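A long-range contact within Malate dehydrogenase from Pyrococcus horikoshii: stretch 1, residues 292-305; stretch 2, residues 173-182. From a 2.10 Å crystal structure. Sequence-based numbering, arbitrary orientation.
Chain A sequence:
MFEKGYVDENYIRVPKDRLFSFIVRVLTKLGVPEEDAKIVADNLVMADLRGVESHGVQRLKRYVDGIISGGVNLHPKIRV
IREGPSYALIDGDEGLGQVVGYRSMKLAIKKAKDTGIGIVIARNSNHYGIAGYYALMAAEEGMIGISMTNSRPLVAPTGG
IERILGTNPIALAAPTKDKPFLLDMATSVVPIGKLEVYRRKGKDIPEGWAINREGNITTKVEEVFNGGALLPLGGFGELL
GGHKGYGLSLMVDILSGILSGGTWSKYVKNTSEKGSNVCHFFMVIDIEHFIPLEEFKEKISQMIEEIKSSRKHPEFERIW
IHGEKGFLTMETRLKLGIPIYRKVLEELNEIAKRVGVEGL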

# COMPACT_ATOMS: atom_id res chain seq x y z
N PRO A 292 -2.72 -16.27 18.44
CA PRO A 292 -4.12 -16.68 18.59
C PRO A 292 -5.05 -15.64 17.99
O PRO A 292 -4.89 -14.44 18.22
CB PRO A 292 -4.27 -16.81 20.11
CG PRO A 292 -2.89 -17.27 20.53
CD PRO A 292 -1.99 -16.37 19.71
N LEU A 293 -6.02 -16.10 17.20
CA LEU A 293 -6.96 -15.19 16.57
C LEU A 293 -7.70 -14.33 17.59
O LEU A 293 -7.89 -13.13 17.38
CB LEU A 293 -7.97 -15.98 15.72
CG LEU A 293 -9.07 -15.13 15.07
CD1 LEU A 293 -8.44 -14.04 14.22
CD2 LEU A 293 -9.98 -16.00 14.23
N GLU A 294 -8.12 -14.93 18.70
CA GLU A 294 -8.84 -14.16 19.71
C GLU A 294 -7.96 -13.04 20.28
O GLU A 294 -8.46 -11.98 20.63
CB GLU A 294 -9.37 -15.06 20.82
CG GLU A 294 -10.57 -15.93 20.39
CD GLU A 294 -11.73 -15.11 19.82
OE1 GLU A 294 -12.22 -14.19 20.52
OE2 GLU A 294 -12.16 -15.38 18.68
N GLU A 295 -6.65 -13.28 20.37
CA GLU A 295 -5.73 -12.26 20.87
C GLU A 295 -5.62 -11.16 19.83
O GLU A 295 -5.62 -9.98 20.15
CB GLU A 295 -4.33 -12.85 21.12
CG GLU A 295 -4.17 -13.56 22.45
CD GLU A 295 -2.77 -14.11 22.64
OE1 GLU A 295 -1.80 -13.34 22.44
OE2 GLU A 295 -2.65 -15.31 22.98
N PHE A 296 -5.52 -11.57 18.57
CA PHE A 296 -5.44 -10.63 17.47
C PHE A 296 -6.67 -9.71 17.51
O PHE A 296 -6.54 -8.49 17.47
CB PHE A 296 -5.43 -11.39 16.13
CG PHE A 296 -5.35 -10.48 14.92
CD1 PHE A 296 -4.13 -10.14 14.37
CD2 PHE A 296 -6.51 -9.95 14.36
CE1 PHE A 296 -4.04 -9.28 13.27
CE2 PHE A 296 -6.44 -9.09 13.27
CZ PHE A 296 -5.20 -8.75 12.72
N LYS A 297 -7.86 -10.31 17.59
CA LYS A 297 -9.10 -9.54 17.61
C LYS A 297 -9.15 -8.57 18.78
O LYS A 297 -9.56 -7.42 18.63
CB LYS A 297 -10.31 -10.46 17.66
CG LYS A 297 -10.51 -11.31 16.42
CD LYS A 297 -11.78 -12.14 16.56
CE LYS A 297 -12.02 -13.01 15.35
NZ LYS A 297 -13.24 -13.86 15.53
N GLU A 298 -8.74 -9.04 19.95
CA GLU A 298 -8.74 -8.18 21.13
C GLU A 298 -7.83 -6.98 20.89
O GLU A 298 -8.24 -5.84 21.05
CB GLU A 298 -8.25 -8.96 22.35
CG GLU A 298 -8.45 -8.23 23.66
CD GLU A 298 -9.91 -7.94 23.95
OE1 GLU A 298 -10.71 -8.90 23.99
OE2 GLU A 298 -10.26 -6.76 24.14
N LYS A 299 -6.59 -7.24 20.48
CA LYS A 299 -5.64 -6.16 20.25
C LYS A 299 -6.03 -5.15 19.17
O LYS A 299 -5.88 -3.94 19.37
CB LYS A 299 -4.26 -6.74 19.95
CG LYS A 299 -3.64 -7.45 21.14
CD LYS A 299 -3.55 -6.53 22.35
CE LYS A 299 -2.89 -7.22 23.53
NZ LYS A 299 -2.78 -6.29 24.69
N ILE A 300 -6.52 -5.63 18.03
CA ILE A 300 -6.89 -4.70 16.97
C ILE A 300 -8.10 -3.86 17.35
O ILE A 300 -8.16 -2.67 17.03
CB ILE A 300 -7.16 -5.43 15.62
CG1 ILE A 300 -7.15 -4.41 14.49
CG2 ILE A 300 -8.50 -6.17 15.67
CD1 ILE A 300 -7.26 -5.01 13.09
N SER A 301 -9.06 -4.46 18.05
CA SER A 301 -10.25 -3.74 18.48
C SER A 301 -9.88 -2.69 19.52
O SER A 301 -10.50 -1.62 19.57
CB SER A 301 -11.29 -4.69 19.07
OG SER A 301 -11.94 -5.42 18.05
N GLN A 302 -8.88 -2.99 20.34
CA GLN A 302 -8.43 -2.03 21.35
C GLN A 302 -7.76 -0.85 20.65
O GLN A 302 -7.88 0.30 21.08
CB GLN A 302 -7.46 -2.70 22.33
CG GLN A 302 -8.06 -3.90 23.06
CD GLN A 302 -7.29 -4.28 24.31
OE1 GLN A 302 -6.06 -4.31 24.32
NE2 GLN A 302 -8.02 -4.58 25.38
N MSE A 303 -7.03 -1.15 19.57
CA MSE A 303 -6.37 -0.09 18.80
C MSE A 303 -7.43 0.80 18.16
O MSE A 303 -7.34 2.02 18.21
CB MSE A 303 -5.49 -0.70 17.71
CG MSE A 303 -4.92 0.33 16.74
SE MSE A 303 -3.87 -0.45 15.29
CE MSE A 303 -5.30 -0.89 14.06
N ILE A 304 -8.43 0.17 17.56
CA ILE A 304 -9.51 0.90 16.91
C ILE A 304 -10.25 1.79 17.91
O ILE A 304 -10.51 2.96 17.63
CB ILE A 304 -10.52 -0.07 16.25
CG1 ILE A 304 -9.83 -0.85 15.12
CG2 ILE A 304 -11.72 0.71 15.72
CD1 ILE A 304 -10.66 -1.99 14.57
N GLU A 305 -10.57 1.24 19.07
CA GLU A 305 -11.27 2.01 20.09
C GLU A 305 -10.45 3.22 20.55
O GLU A 305 -10.98 4.31 20.72
CB GLU A 305 -11.61 1.12 21.29
CG GLU A 305 -12.43 1.84 22.35
CD GLU A 305 -13.67 2.50 21.77
OE1 GLU A 305 -14.57 1.77 21.29
OE2 GLU A 305 -13.75 3.75 21.79
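Stretch 2 173-182: AAPTKDKPFL

Stretch 1 is a loop residue, Pro292, at the N-cap position followed by helix from Leu293 onward, its phi/psi values staying near -60/-45 and its backbone bonds running i to i+4, as in Lys297 N to Leu293 O at 2.8 Å. Stretch 2 is a hairpin-like excursion: strand at Ala174, a loop from Pro175 to Pro180, and strand again at Phe181. The two strand ends are tied by Phe181 N to Ala174 O (2.8 Å) and Ala174 N to Phe181 O (3.0 Å), so the loop must leave and return at nearly the same place. Its outgoing limb, Ala174 to Lys177, passes across the helix rather than along it. The backbones come nearest at Lys297 and Thr176, whose CA atoms lie 4.4 Å apart, and the contact buries 540 Å² counted over both sides.

At this closest point Lys297 directs its CA-to-CB bond toward the loop, while Thr176 directs its own away from the helix, although Thr176 CB still lies 3.4 Å from Ser301 OG. Its chi1 of 78° (p) places CG2 near two isoleucines a helical turn apart, 3.9 Å from Ile300 CG2 and 3.9 Å from Ile304 CD1. OG1 serves the loop instead, donating to Lys179 O at 2.8 Å and accepting from Asp178 N at 2.9 Å, which helps hold the turn's shape.

Before Thr176, the Pro175 ring is a bump bordered by three helix side chains: its CG is 3.9 Å from Leu293 CD1, its CB 4.1 Å from Lys297 CE, and its CD 4.3 Å from Phe296 CE2. The Phe296 ring presents its edge, with Ala174 CB (4.2 Å from CE2) and Pro175 O (3.5 Å from CE2) near the ring plane. Ile300, with both chi angles t, extends CD1 to 4.1 Å from Ala174 CB and 4.4 Å from Phe181 CB, so one methyl reaches both strand ends.

After Thr176 the contact turns polar. Lys177 N donates to Ser301 OG at 2.9 Å with an N-H...O angle of 164°, a nearly straight bond. The Lys177 side chain, m at all four chi angles, reaches across the helix surface from Lys297 to Glu298: CG packs 3.4 Å from Lys297 O, CD lies 3.9 Å from Lys297 CB, and NZ forms a salt bridge with Glu298 OE1 at 3.0 Å. This exposed lysine has the largest covered area, 92 Å². A water 2.8 Å from Ser301 OG and 2.7 Å from Asp178 OD2 links the helix to the next loop residue.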

# COMPACT_ATOMS: atom_id res chain seq x y z
N ALA A 173 -8.64 -6.34 4.65
CA ALA A 173 -9.69 -6.60 5.62
C ALA A 173 -9.09 -7.48 6.70
O ALA A 173 -8.31 -8.39 6.42
CB ALA A 173 -10.86 -7.31 4.95
N ALA A 174 -9.44 -7.20 7.95
CA ALA A 174 -8.96 -7.99 9.07
C ALA A 174 -10.11 -8.18 10.04
O ALA A 174 -10.92 -7.28 10.23
CB ALA A 174 -7.80 -7.29 9.75
N PRO A 175 -10.22 -9.36 10.67
CA PRO A 175 -11.31 -9.57 11.62
C PRO A 175 -11.07 -8.82 12.93
O PRO A 175 -9.92 -8.57 13.31
CB PRO A 175 -11.31 -11.09 11.81
CG PRO A 175 -9.87 -11.44 11.67
CD PRO A 175 -9.41 -10.59 10.50
N THR A 176 -12.15 -8.44 13.60
CA THR A 176 -12.05 -7.75 14.89
C THR A 176 -13.07 -8.38 15.84
O THR A 176 -13.71 -9.38 15.50
CB THR A 176 -12.38 -6.24 14.76
OG1 THR A 176 -13.80 -6.07 14.68
CG2 THR A 176 -11.73 -5.63 13.51
N LYS A 177 -13.20 -7.81 17.03
CA LYS A 177 -14.17 -8.31 18.00
C LYS A 177 -15.57 -8.06 17.46
O LYS A 177 -16.52 -8.75 17.83
CB LYS A 177 -14.01 -7.60 19.35
CG LYS A 177 -12.65 -7.79 20.03
CD LYS A 177 -12.49 -9.18 20.62
CE LYS A 177 -13.49 -9.42 21.75
NZ LYS A 177 -13.39 -8.41 22.84
N ASP A 178 -15.70 -7.07 16.58
CA ASP A 178 -16.99 -6.72 15.99
C ASP A 178 -16.94 -6.89 14.47
O ASP A 178 -16.65 -7.97 13.98
CB ASP A 178 -17.34 -5.28 16.37
CG ASP A 178 -17.20 -5.03 17.87
OD1 ASP A 178 -17.85 -5.75 18.66
OD2 ASP A 178 -16.44 -4.12 18.26
N LYS A 179 -17.24 -5.83 13.73
CA LYS A 179 -17.21 -5.93 12.27
C LYS A 179 -15.78 -5.81 11.75
O LYS A 179 -14.95 -5.09 12.32
CB LYS A 179 -18.10 -4.86 11.64
CG LYS A 179 -19.58 -5.13 11.89
CD LYS A 179 -20.49 -4.09 11.26
CE LYS A 179 -21.95 -4.41 11.61
NZ LYS A 179 -22.90 -3.34 11.19
N PRO A 180 -15.47 -6.52 10.66
CA PRO A 180 -14.12 -6.47 10.09
C PRO A 180 -13.61 -5.07 9.77
O PRO A 180 -14.37 -4.18 9.39
CB PRO A 180 -14.25 -7.31 8.82
CG PRO A 180 -15.34 -8.28 9.15
CD PRO A 180 -16.34 -7.40 9.87
N PHE A 181 -12.31 -4.89 9.96
CA PHE A 181 -11.66 -3.64 9.61
C PHE A 181 -11.63 -3.78 8.09
O PHE A 181 -11.35 -4.86 7.58
CB PHE A 181 -10.23 -3.62 10.15
CG PHE A 181 -9.37 -2.57 9.52
CD1 PHE A 181 -9.35 -1.27 10.03
CD2 PHE A 181 -8.60 -2.87 8.39
CE1 PHE A 181 -8.56 -0.28 9.42
CE2 PHE A 181 -7.82 -1.89 7.78
CZ PHE A 181 -7.80 -0.60 8.30
N LEU A 182 -11.92 -2.71 7.36
CA LEU A 182 -11.91 -2.81 5.91
C LEU A 182 -11.45 -1.55 5.19
O LEU A 182 -12.19 -0.56 5.11
CB LEU A 182 -13.30 -3.20 5.39
CG LEU A 182 -13.49 -3.20 3.86
CD1 LEU A 182 -12.55 -4.21 3.20
CD2 LEU A 182 -14.96 -3.53 3.54
O HOH W 1 -13.89 -3.48 17.51